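Local coordinates for protein VP1 (Merkel cell polyomavirus, PDB 4FMH) that forms the outer shell of the viral capsid as disulfide-linked pentamers and carries the sialic acid binding site that the virus needs for infection, at the interface of chains A and B. Coordinates in Å, arbitrary orientation; residue numbers count along the deposited sequence, not the author numbering. Chains: chain A/B, VP1.

Three patches lie on the boundary between neighbouring copies, A and B, of the jelly-roll coat-protein core of VP1, in the pentamer from which the polyomavirus capsid is built. Contacts 2 and 3 are adjoining: the centres of their C-alpha atoms lie about 9 Å apart, and they share A:Ile108 and B:Glu198. Both draw on the 3-10 helix 104-108 of chain A; contact 2 is mainly apolar, while contact 3 is largely polar. Contact 1 lies about 16 Å from contact 3 and about 19 Å from contact 2, centre to centre, and includes B:Lys268 of the glycan pocket, which suggests that the seam runs close to the receptor site.

Contact 1: the interface of chains A and B. Residues chain A 118-123; chain B 116, 263, 267-269.
The imidazole of A:His119 is flanked on both faces, by A:Val118 CG2 of its own chain and by the methylene B:Lys116 CE, each toward the rim. At its edge, in plane, stand the backbone carbonyl of B:Gly267 and the phenyl ring of B:Phe263, so that the two rings meet edge to edge, A:His119 CE1 lying 3.9 Å from B:Phe263 CD2. A:His119 NE2 gives its N-H to B:Gly267 O at 2.8 Å. The donor lies on a lone pair in the carbonyl plane, with an angle of 117° at the oxygen. Water 1 also lies 3.2 Å from A:His119 NE2 and links it to B:Lys268 O. With CG held over its own backbone, close to both N and C (chi1 52°), A:His119 can direct this edge into chain B. B:Met269 bends at its last torsion (chi3 59°), and its thioether sulfur SD touches A:Val118 CG2 at 3.4 Å; A:Ala123 N makes a weak hydrogen bond to the same sulfur. B:Lys268, a glycan-pocket residue, lays its aliphatic chain obliquely across A:Tyr121, CE to CB. Beside them, water 2 joins A:Tyr121 O to B:Met269 N, 2.8 Å from each.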
ATOM      1  N   VAL A 118      24.256   8.024  -5.726  0.70 15.46           N
ATOM      2  CA  VAL A 118      23.823   6.814  -5.018  0.70 15.25           C
ATOM      3  C   VAL A 118      24.994   5.857  -4.736  0.70 15.64           C
ATOM      4  O   VAL A 118      24.984   5.129  -3.740  0.70 15.04           O
ATOM      5  CB  VAL A 118      22.648   6.096  -5.739  0.70 15.98           C
ATOM      6  CG1 VAL A 118      21.544   7.098  -6.103  0.70 14.09           C
ATOM      7  CG2 VAL A 118      23.118   5.373  -6.967  0.70 18.01           C
ATOM      8  N   HIS A 119      25.996   5.878  -5.618  1.00 15.25           N
ATOM      9  CA  HIS A 119      27.266   5.172  -5.427  1.00 15.87           C
ATOM     10  C   HIS A 119      28.233   5.722  -6.478  1.00 16.66           C
ATOM     11  O   HIS A 119      27.821   6.498  -7.346  1.00 15.55           O
ATOM     12  CB  HIS A 119      27.114   3.648  -5.553  1.00 16.11           C
ATOM     13  CG  HIS A 119      26.432   3.198  -6.813  1.00 18.47           C
ATOM     14  ND1 HIS A 119      25.318   2.385  -6.805  1.00 16.67           N
ATOM     15  CD2 HIS A 119      26.712   3.438  -8.119  1.00 15.17           C
ATOM     16  CE1 HIS A 119      24.938   2.148  -8.050  1.00 18.85           C
ATOM     17  NE2 HIS A 119      25.768   2.774  -8.866  1.00 16.74           N
ATOM     18  N   ASP A 120      29.502   5.330  -6.412  1.00 16.19           N
ATOM     19  CA  ASP A 120      30.500   5.821  -7.375  1.00 18.75           C
ATOM     20  C   ASP A 120      30.055   5.628  -8.826  1.00 17.69           C
ATOM     21  O   ASP A 120      29.596   4.541  -9.200  1.00 17.14           O
ATOM     22  CB  ASP A 120      31.844   5.138  -7.146  1.00 19.86           C
ATOM     23  CG  ASP A 120      32.580   5.674  -5.928  1.00 25.57           C
ATOM     24  OD1 ASP A 120      32.220   6.760  -5.421  1.00 25.73           O
ATOM     25  OD2 ASP A 120      33.536   5.006  -5.482  1.00 29.24           O
ATOM     26  N   TYR A 121      30.183   6.695  -9.617  1.00 16.93           N
ATOM     27  CA  TYR A 121      29.807   6.735 -11.048  1.00 15.93           C
ATOM     28  C   TYR A 121      28.297   6.698 -11.315  1.00 14.52           C
ATOM     29  O   TYR A 121      27.864   6.752 -12.468  1.00 13.04           O
ATOM     30  CB  TYR A 121      30.539   5.655 -11.863  1.00 16.96           C
ATOM     31  CG  TYR A 121      32.043   5.757 -11.748  1.00 22.70           C
ATOM     32  CD1 TYR A 121      32.762   4.858 -10.962  1.00 24.87           C
ATOM     33  CD2 TYR A 121      32.744   6.778 -12.398  1.00 27.21           C
ATOM     34  CE1 TYR A 121      34.154   4.962 -10.841  1.00 27.17           C
ATOM     35  CE2 TYR A 121      34.132   6.893 -12.282  1.00 25.42           C
ATOM     36  CZ  TYR A 121      34.821   5.984 -11.503  1.00 28.04           C
ATOM     37  OH  TYR A 121      36.182   6.091 -11.392  1.00 33.07           O
ATOM     38  N   GLY A 122      27.501   6.613 -10.255  1.00 13.84           N
ATOM     39  CA  GLY A 122      26.051   6.496 -10.402  1.00 14.75           C
ATOM     40  C   GLY A 122      25.325   7.814 -10.570  1.00 15.37           C
ATOM     41  O   GLY A 122      25.940   8.881 -10.596  1.00 14.98           O
ATOM     42  N   ALA A 123      24.003   7.729 -10.682  1.00 14.73           N
ATOM     43  CA  ALA A 123      23.146   8.903 -10.781  1.00 15.57           C
ATOM     44  C   ALA A 123      22.986   9.596  -9.428  1.00 16.00           C
ATOM     45  O   ALA A 123      23.374   9.061  -8.383  1.00 15.46           O
ATOM     46  CB  ALA A 123      21.778   8.512 -11.342  1.00 14.77           C
TER
ATOM     47  N   LYS B 116      25.284  -4.573 -12.786  1.00 14.42           N
ATOM     48  CA  LYS B 116      25.857  -4.535 -11.435  1.00 15.39           C
ATOM     49  C   LYS B 116      25.183  -5.609 -10.579  1.00 14.68           C
ATOM     50  O   LYS B 116      23.958  -5.771 -10.625  1.00 13.62           O
ATOM     51  CB  LYS B 116      25.669  -3.153 -10.805  1.00 16.27           C
ATOM     52  CG  LYS B 116      26.263  -3.004  -9.405  1.00 17.28           C
ATOM     53  CD  LYS B 116      26.277  -1.551  -8.955  1.00 17.47           C
ATOM     54  CE  LYS B 116      26.787  -1.403  -7.525  1.00 17.27           C
ATOM     55  NZ  LYS B 116      28.220  -1.824  -7.366  1.00 15.26           N
ATOM     56  N   PHE B 263      21.256  -0.822 -13.851  1.00 12.57           N
ATOM     57  CA  PHE B 263      22.469  -0.654 -13.052  1.00 12.66           C
ATOM     58  C   PHE B 263      23.620  -1.389 -13.711  1.00 12.70           C
ATOM     59  O   PHE B 263      23.603  -2.619 -13.797  1.00 12.64           O
ATOM     60  CB  PHE B 263      22.248  -1.222 -11.649  1.00 12.82           C
ATOM     61  CG  PHE B 263      21.358  -0.366 -10.784  1.00 12.88           C
ATOM     62  CD1 PHE B 263      19.978  -0.474 -10.858  1.00 13.49           C
ATOM     63  CD2 PHE B 263      21.910   0.543  -9.896  1.00 14.29           C
ATOM     64  CE1 PHE B 263      19.147   0.319 -10.054  1.00 14.32           C
ATOM     65  CE2 PHE B 263      21.091   1.345  -9.085  1.00 16.51           C
ATOM     66  CZ  PHE B 263      19.708   1.231  -9.171  1.00 13.66           C
ATOM     67  N   GLY B 267      29.021   1.146 -12.098  1.00 15.94           N
ATOM     68  CA  GLY B 267      28.321   2.080 -11.223  1.00 14.60           C
ATOM     69  C   GLY B 267      27.418   3.019 -12.007  1.00 14.96           C
ATOM     70  O   GLY B 267      26.522   3.641 -11.440  1.00 13.83           O
ATOM     71  N   LYS B 268      27.652   3.115 -13.314  1.00 14.20           N
ATOM     72  CA  LYS B 268      26.835   3.949 -14.188  1.00 14.08           C
ATOM     73  C   LYS B 268      25.388   3.470 -14.165  1.00 14.36           C
ATOM     74  O   LYS B 268      25.118   2.272 -14.006  1.00 14.31           O
ATOM     75  CB  LYS B 268      27.368   3.939 -15.628  1.00 14.50           C
ATOM     76  CG  LYS B 268      28.823   4.383 -15.788  1.00 17.41           C
ATOM     77  CD  LYS B 268      28.995   5.885 -15.697  1.00 19.41           C
ATOM     78  CE  LYS B 268      30.476   6.280 -15.776  1.00 21.43           C
ATOM     79  NZ  LYS B 268      31.049   6.146 -17.146  1.00 21.92           N
ATOM     80  N   MET B 269      24.465   4.419 -14.303  1.00 13.13           N
ATOM     81  CA  MET B 269      23.040   4.122 -14.323  1.00 12.33           C
ATOM     82  C   MET B 269      22.334   4.845 -15.464  1.00 12.80           C
ATOM     83  O   MET B 269      22.597   6.024 -15.719  1.00 13.77           O
ATOM     84  CB  MET B 269      22.401   4.526 -12.995  1.00 11.65           C
ATOM     85  CG  MET B 269      22.982   3.775 -11.784  1.00 12.46           C
ATOM     86  SD  MET B 269      22.705   4.611 -10.231  1.00 14.14           S
ATOM     87  CE  MET B 269      20.913   4.709 -10.185  1.00 16.12           C
TER
HETATM   88  O   HOH W   1      25.122   0.835 -11.355  1.00 10.55           O
HETATM   89  O   HOH W   2      25.634   7.008 -14.141  1.00 11.34           O

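Contact 2: the interface of chains A and B. Residues chain A 104-105, 107-108; chain B 130, 132, 197-198, 216, 258.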
ATOM      1  N   ILE A 104       5.283  17.827 -10.612  1.00 11.02           N
ATOM      2  CA  ILE A 104       5.675  16.506 -10.102  1.00 10.29           C
ATOM      3  C   ILE A 104       6.775  15.869 -10.971  1.00 10.12           C
ATOM      4  O   ILE A 104       7.759  15.348 -10.447  1.00  9.90           O
ATOM      5  CB  ILE A 104       4.454  15.567  -9.962  1.00 11.22           C
ATOM      6  CG1 ILE A 104       3.584  16.015  -8.777  1.00 10.53           C
ATOM      7  CG2 ILE A 104       4.918  14.125  -9.781  1.00 11.47           C
ATOM      8  CD1 ILE A 104       2.245  15.291  -8.635  1.00 11.28           C
ATOM      9  N   SER A 105       6.620  15.963 -12.291  1.00 10.89           N
ATOM     10  CA  SER A 105       7.552  15.356 -13.252  1.00 11.34           C
ATOM     11  C   SER A 105       8.997  15.887 -13.159  1.00 10.94           C
ATOM     12  O   SER A 105       9.936  15.205 -13.562  1.00 11.25           O
ATOM     13  CB  SER A 105       7.018  15.532 -14.677  1.00 12.80           C
ATOM     14  OG  SER A 105       7.112  16.888 -15.085  1.00 14.59           O
ATOM     15  N   LEU A 107      10.769  15.997 -10.724  1.00 10.89           N
ATOM     16  CA  LEU A 107      11.479  15.182  -9.737  1.00 10.45           C
ATOM     17  C   LEU A 107      12.124  13.920 -10.303  1.00 11.87           C
ATOM     18  O   LEU A 107      12.783  13.188  -9.566  1.00 12.59           O
ATOM     19  CB  LEU A 107      10.561  14.836  -8.556  1.00 10.21           C
ATOM     20  CG  LEU A 107       9.877  16.021  -7.848  1.00 10.70           C
ATOM     21  CD1 LEU A 107       9.006  15.520  -6.699  1.00 10.31           C
ATOM     22  CD2 LEU A 107      10.900  17.044  -7.339  1.00  9.53           C
ATOM     23  N   ILE A 108      11.940  13.649 -11.598  1.00 11.79           N
ATOM     24  CA  ILE A 108      12.713  12.572 -12.244  1.00 11.97           C
ATOM     25  C   ILE A 108      14.180  12.985 -12.490  1.00 13.02           C
ATOM     26  O   ILE A 108      15.011  12.148 -12.861  1.00 13.61           O
ATOM     27  CB  ILE A 108      12.090  12.075 -13.585  1.00 11.88           C
ATOM     28  CG1 ILE A 108      12.303  13.095 -14.706  1.00 10.99           C
ATOM     29  CG2 ILE A 108      10.611  11.721 -13.428  1.00 11.82           C
ATOM     30  CD1 ILE A 108      12.382  12.474 -16.082  1.00 13.22           C
TER
ATOM     31  N   VAL B 130      13.533   5.052  -9.876  1.00 10.85           N
ATOM     32  CA  VAL B 130      12.621   6.099 -10.342  1.00 10.70           C
ATOM     33  C   VAL B 130      11.595   5.562 -11.342  1.00 11.11           C
ATOM     34  O   VAL B 130      11.963   5.008 -12.383  1.00 10.04           O
ATOM     35  CB  VAL B 130      13.383   7.297 -10.959  1.00 10.32           C
ATOM     36  CG1 VAL B 130      12.404   8.313 -11.552  1.00 13.84           C
ATOM     37  CG2 VAL B 130      14.289   7.961  -9.901  1.00  9.57           C
ATOM     38  N   TYR B 132       7.970   6.848 -13.447  1.00  8.56           N
ATOM     39  CA  TYR B 132       7.036   7.898 -13.820  1.00  9.30           C
ATOM     40  C   TYR B 132       6.089   7.317 -14.848  1.00  9.11           C
ATOM     41  O   TYR B 132       6.526   6.842 -15.906  1.00  9.07           O
ATOM     42  CB  TYR B 132       7.780   9.109 -14.397  1.00  8.14           C
ATOM     43  CG  TYR B 132       6.896  10.287 -14.751  1.00 10.06           C
ATOM     44  CD1 TYR B 132       6.424  11.158 -13.760  1.00 10.15           C
ATOM     45  CD2 TYR B 132       6.536  10.537 -16.077  1.00 10.10           C
ATOM     46  CE1 TYR B 132       5.604  12.247 -14.081  1.00 11.58           C
ATOM     47  CE2 TYR B 132       5.715  11.619 -16.410  1.00  9.40           C
ATOM     48  CZ  TYR B 132       5.259  12.468 -15.414  1.00 12.00           C
ATOM     49  OH  TYR B 132       4.459  13.537 -15.751  1.00 10.82           O
ATOM     50  N   ILE B 197      10.241  15.200 -19.912  1.00 11.79           N
ATOM     51  CA  ILE B 197       9.452  14.947 -18.725  1.00 11.56           C
ATOM     52  C   ILE B 197       9.915  15.796 -17.529  1.00 12.40           C
ATOM     53  O   ILE B 197       9.077  16.323 -16.783  1.00 12.21           O
ATOM     54  CB  ILE B 197       9.467  13.440 -18.401  1.00 11.56           C
ATOM     55  CG1 ILE B 197       8.766  12.662 -19.530  1.00 10.89           C
ATOM     56  CG2 ILE B 197       8.838  13.151 -17.025  1.00 10.44           C
ATOM     57  CD1 ILE B 197       9.138  11.171 -19.587  1.00 11.15           C
ATOM     58  N   GLU B 198      11.232  15.957 -17.362  1.00 10.98           N
ATOM     59  CA  GLU B 198      11.766  16.712 -16.221  1.00 11.41           C
ATOM     60  C   GLU B 198      11.521  18.223 -16.338  1.00 11.57           C
ATOM     61  O   GLU B 198      11.795  18.982 -15.404  1.00 12.43           O
ATOM     62  CB  GLU B 198      13.259  16.415 -16.002  1.00 11.20           C
ATOM     63  CG  GLU B 198      14.213  17.168 -16.952  1.00 12.18           C
ATOM     64  CD  GLU B 198      15.677  17.004 -16.542  1.00 16.37           C
ATOM     65  OE1 GLU B 198      16.091  15.858 -16.276  1.00 15.38           O
ATOM     66  OE2 GLU B 198      16.410  18.017 -16.490  1.00 16.95           O
ATOM     67  N   ILE B 216       4.306   9.468  -9.859  1.00 10.16           N
ATOM     68  CA  ILE B 216       5.753   9.363  -9.785  1.00  8.92           C
ATOM     69  C   ILE B 216       6.129   8.488  -8.595  1.00  9.06           C
ATOM     70  O   ILE B 216       5.349   8.332  -7.646  1.00  7.54           O
ATOM     71  CB  ILE B 216       6.438  10.764  -9.673  1.00  8.91           C
ATOM     72  CG1 ILE B 216       7.907  10.700 -10.118  1.00 11.28           C
ATOM     73  CG2 ILE B 216       6.291  11.356  -8.262  1.00  8.21           C
ATOM     74  CD1 ILE B 216       8.568  12.090 -10.305  1.00 12.20           C
ATOM     75  N   ILE B 258       8.469   5.548 -17.473  1.00  9.81           N
ATOM     76  CA  ILE B 258       9.813   5.268 -16.961  1.00  9.44           C
ATOM     77  C   ILE B 258       9.677   4.181 -15.901  1.00  9.27           C
ATOM     78  O   ILE B 258       8.881   4.319 -14.968  1.00  7.40           O
ATOM     79  CB  ILE B 258      10.477   6.529 -16.377  1.00  9.46           C
ATOM     80  CG1 ILE B 258      10.649   7.585 -17.477  1.00 10.64           C
ATOM     81  CG2 ILE B 258      11.832   6.177 -15.728  1.00  8.28           C
ATOM     82  CD1 ILE B 258      10.958   9.006 -16.969  1.00 10.79           C
TER
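One turn of the 3-10 helix 104-108 of chain A, with A:Ser105 and A:Ile108 three residues apart, lies against the loop at B:Ile197 and strands 131-138 and 210-217 of chain B. A:Ile108 is the main apolar wedge, with 88 Å² of its surface hidden in this patch. Its CG1 is tucked over the backbone, flanked by N and C (chi1 74°), and its branches part to different partners. CD1 reaches B:Ile197 CG2 at 3.7 Å, the two side chains roughly perpendicular, and the same CD1 also touches B:Ile258 CD1. CG1 rests on the aliphatic B:Glu198 CB, while CG2 turns to B:Ile216 CD1, 3.8 Å away, and to B:Tyr132 CB. B:Ile216 extends CG1 anti to its backbone N (chi1 -159°), which lets CD1 also touch A:Leu107 CB. The side chains of A:Ile104 and B:Ile216 run antiparallel alongside one another; their CG2 methyls are tightly packed at 3.4 Å. A:Ser105 CB sits over the hydroxyl end of the B:Tyr132 ring, 3.6 Å from CZ, on the face that B:Ile197 CG2 also covers at its rim. Among these apolar groups, the hydroxyl A:Ser105 OG donates a 2.7 Å hydrogen bond to the backbone carbonyl B:Ile197 O, approaching nearly along the C=O axis (167°).

Contact 3: the interface of chains A and B. Residues chain A 106, 108-109, 111-112; chain B 60, 62, 66-67, 149, 198.
Just beyond the 3-10 helix 104-108, a chain A loop inserts A:His111 between two acidic side chains of chain B, B:Asp60 and B:Glu198. A:His111 ND1 donates to B:Asp60 OD2 at 2.7 Å; the carboxylate oxygen lies in the imidazole plane and is met on its syn side, 17° out of the carboxylate plane. At the other nitrogen, A:His111 NE2 donates to B:Glu198 OE1 at a short 2.5 Å. Ring and carboxylate come tip to tip with planes 14° apart, and OE1 uses its syn lone pair although OE1 lies out of the imidazole plane. Two flanking carboxylates would favour a positively charged imidazole, although protonation is not seen. Behind this bridge, A:Asn109 OD1 lies over the centre of one ring face and accepts the backbone N-H of A:His111 at 2.8 Å, which probably steadies the loop. With CG anti to the backbone N (chi1 -177°), the A:Asn109 amide reaches the methyl B:Leu149 CD2. Water 4 joins A:Asn109 ND2 to B:Asp60 OD2, lying 2.6 Å from that oxygen. Nearer the helix, water 3 gathers three backbone groups, lying 2.9 Å from A:Ser106 O, 2.8 Å from B:Glu198 O and 3.0 Å from B:Leu149 N.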
ATOM      1  N   SER A 106       9.165  17.096 -12.632  1.00 11.36           N
ATOM      2  CA  SER A 106      10.493  17.697 -12.443  1.00 12.28           C
ATOM      3  C   SER A 106      11.396  16.831 -11.555  1.00 12.38           C
ATOM      4  O   SER A 106      12.630  16.913 -11.638  1.00 12.70           O
ATOM      5  CB  SER A 106      10.364  19.095 -11.838  1.00 12.06           C
ATOM      6  OG  SER A 106       9.895  19.029 -10.498  1.00 12.71           O
ATOM      7  N   ILE A 108      11.940  13.649 -11.598  1.00 11.79           N
ATOM      8  CA  ILE A 108      12.713  12.572 -12.244  1.00 11.97           C
ATOM      9  C   ILE A 108      14.180  12.985 -12.490  1.00 13.02           C
ATOM     10  O   ILE A 108      15.011  12.148 -12.861  1.00 13.61           O
ATOM     11  CB  ILE A 108      12.090  12.075 -13.585  1.00 11.88           C
ATOM     12  CG1 ILE A 108      12.303  13.095 -14.706  1.00 10.99           C
ATOM     13  CG2 ILE A 108      10.611  11.721 -13.428  1.00 11.82           C
ATOM     14  CD1 ILE A 108      12.382  12.474 -16.082  1.00 13.22           C
ATOM     15  N   ASN A 109      14.489  14.270 -12.311  1.00 12.86           N
ATOM     16  CA  ASN A 109      15.849  14.768 -12.522  1.00 13.88           C
ATOM     17  C   ASN A 109      16.803  14.189 -11.477  1.00 13.97           C
ATOM     18  O   ASN A 109      16.683  14.494 -10.289  1.00 13.36           O
ATOM     19  CB  ASN A 109      15.863  16.306 -12.501  1.00 14.10           C
ATOM     20  CG  ASN A 109      17.247  16.904 -12.779  1.00 16.80           C
ATOM     21  OD1 ASN A 109      18.271  16.223 -12.705  1.00 16.50           O
ATOM     22  ND2 ASN A 109      17.273  18.197 -13.084  1.00 17.71           N
ATOM     23  N   HIS A 111      20.259  14.370 -12.100  1.00 15.10           N
ATOM     24  CA  HIS A 111      21.522  14.899 -12.609  1.00 17.18           C
ATOM     25  C   HIS A 111      21.699  16.383 -12.283  1.00 17.23           C
ATOM     26  O   HIS A 111      22.326  17.112 -13.045  1.00 17.98           O
ATOM     27  CB  HIS A 111      21.633  14.660 -14.119  1.00 18.00           C
ATOM     28  CG  HIS A 111      20.476  15.202 -14.900  1.00 20.88           C
ATOM     29  ND1 HIS A 111      20.414  16.512 -15.325  1.00 21.52           N
ATOM     30  CD2 HIS A 111      19.329  14.616 -15.317  1.00 21.77           C
ATOM     31  CE1 HIS A 111      19.281  16.709 -15.974  1.00 24.36           C
ATOM     32  NE2 HIS A 111      18.604  15.574 -15.983  1.00 22.73           N
ATOM     33  N   TYR A 112      21.136  16.827 -11.157  1.00 15.87           N
ATOM     34  CA  TYR A 112      21.473  18.132 -10.597  1.00 15.88           C
ATOM     35  C   TYR A 112      23.003  18.160 -10.440  1.00 15.49           C
ATOM     36  O   TYR A 112      23.594  17.170 -10.010  1.00 13.83           O
ATOM     37  CB  TYR A 112      20.755  18.335  -9.256  1.00 15.05           C
ATOM     38  CG  TYR A 112      21.291  19.480  -8.437  1.00 16.66           C
ATOM     39  CD1 TYR A 112      21.182  20.798  -8.885  1.00 17.63           C
ATOM     40  CD2 TYR A 112      21.924  19.250  -7.216  1.00 17.13           C
ATOM     41  CE1 TYR A 112      21.685  21.855  -8.139  1.00 17.81           C
ATOM     42  CE2 TYR A 112      22.431  20.309  -6.459  1.00 17.96           C
ATOM     43  CZ  TYR A 112      22.306  21.602  -6.928  1.00 18.25           C
ATOM     44  OH  TYR A 112      22.809  22.645  -6.187  1.00 20.85           O
TER
ATOM     45  N   ASP B  60      24.751  22.529 -15.066  1.00 20.38           N
ATOM     46  CA  ASP B  60      24.366  21.292 -15.731  1.00 19.77           C
ATOM     47  C   ASP B  60      24.127  21.592 -17.216  1.00 19.40           C
ATOM     48  O   ASP B  60      23.458  22.566 -17.564  1.00 19.13           O
ATOM     49  CB  ASP B  60      23.093  20.727 -15.090  1.00 18.53           C
ATOM     50  CG  ASP B  60      22.750  19.327 -15.579  1.00 22.87           C
ATOM     51  OD1 ASP B  60      23.649  18.601 -16.070  1.00 24.75           O
ATOM     52  OD2 ASP B  60      21.565  18.945 -15.463  1.00 22.42           O
ATOM     53  N   PRO B  62      22.883  19.049 -19.771  1.00 19.04           N
ATOM     54  CA  PRO B  62      22.485  17.674 -20.101  1.00 19.23           C
ATOM     55  C   PRO B  62      22.367  17.451 -21.607  1.00 20.76           C
ATOM     56  O   PRO B  62      21.964  18.364 -22.332  1.00 21.55           O
ATOM     57  CB  PRO B  62      21.113  17.535 -19.428  1.00 18.04           C
ATOM     58  CG  PRO B  62      20.592  18.920 -19.317  1.00 18.53           C
ATOM     59  CD  PRO B  62      21.789  19.805 -19.133  1.00 18.42           C
ATOM     60  N   ASN B  66      19.907  12.037 -22.407  1.00 15.06           N
ATOM     61  CA  ASN B  66      19.621  11.934 -20.977  1.00 14.69           C
ATOM     62  C   ASN B  66      18.323  12.615 -20.554  1.00 14.47           C
ATOM     63  O   ASN B  66      18.087  12.845 -19.357  1.00 13.51           O
ATOM     64  CB  ASN B  66      20.805  12.452 -20.159  1.00 15.06           C
ATOM     65  CG  ASN B  66      21.913  11.422 -20.029  1.00 17.93           C
ATOM     66  OD1 ASN B  66      21.769  10.275 -20.463  1.00 18.80           O
ATOM     67  ND2 ASN B  66      23.027  11.826 -19.436  1.00 18.45           N
ATOM     68  N   LEU B  67      17.474  12.902 -21.541  1.00 13.55           N
ATOM     69  CA  LEU B  67      16.234  13.626 -21.313  1.00 12.91           C
ATOM     70  C   LEU B  67      15.006  12.854 -21.835  1.00 13.10           C
ATOM     71  O   LEU B  67      14.515  13.138 -22.947  1.00 13.00           O
ATOM     72  CB  LEU B  67      16.328  15.033 -21.940  1.00 13.37           C
ATOM     73  CG  LEU B  67      17.455  15.945 -21.409  1.00 15.24           C
ATOM     74  CD1 LEU B  67      17.662  17.183 -22.283  1.00 14.89           C
ATOM     75  CD2 LEU B  67      17.224  16.347 -19.938  1.00 12.93           C
ATOM     76  N   LEU B 149      13.625  21.467 -11.670  1.00 11.97           N
ATOM     77  CA  LEU B 149      14.393  21.356 -10.438  1.00 12.26           C
ATOM     78  C   LEU B 149      15.379  22.517 -10.289  1.00 13.43           C
ATOM     79  O   LEU B 149      15.471  23.124  -9.221  1.00 13.25           O
ATOM     80  CB  LEU B 149      15.140  20.021 -10.409  1.00 12.83           C
ATOM     81  CG  LEU B 149      15.760  19.575  -9.080  1.00 15.92           C
ATOM     82  CD1 LEU B 149      14.695  19.089  -8.109  1.00 17.16           C
ATOM     83  CD2 LEU B 149      16.782  18.476  -9.324  1.00 17.26           C
ATOM     84  N   GLU B 198      11.232  15.957 -17.362  1.00 10.98           N
ATOM     85  CA  GLU B 198      11.766  16.712 -16.221  1.00 11.41           C
ATOM     86  C   GLU B 198      11.521  18.223 -16.338  1.00 11.57           C
ATOM     87  O   GLU B 198      11.795  18.982 -15.404  1.00 12.43           O
ATOM     88  CB  GLU B 198      13.259  16.415 -16.002  1.00 11.20           C
ATOM     89  CG  GLU B 198      14.213  17.168 -16.952  1.00 12.18           C
ATOM     90  CD  GLU B 198      15.677  17.004 -16.542  1.00 16.37           C
ATOM     91  OE1 GLU B 198      16.091  15.858 -16.276  1.00 15.38           O
ATOM     92  OE2 GLU B 198      16.410  18.017 -16.490  1.00 16.95           O
TER
HETATM   93  O   HOH W   3      13.709  19.005 -13.357  1.00  9.22           O
HETATM   94  O   HOH W   4      19.933  20.027 -13.694  1.00 15.04           O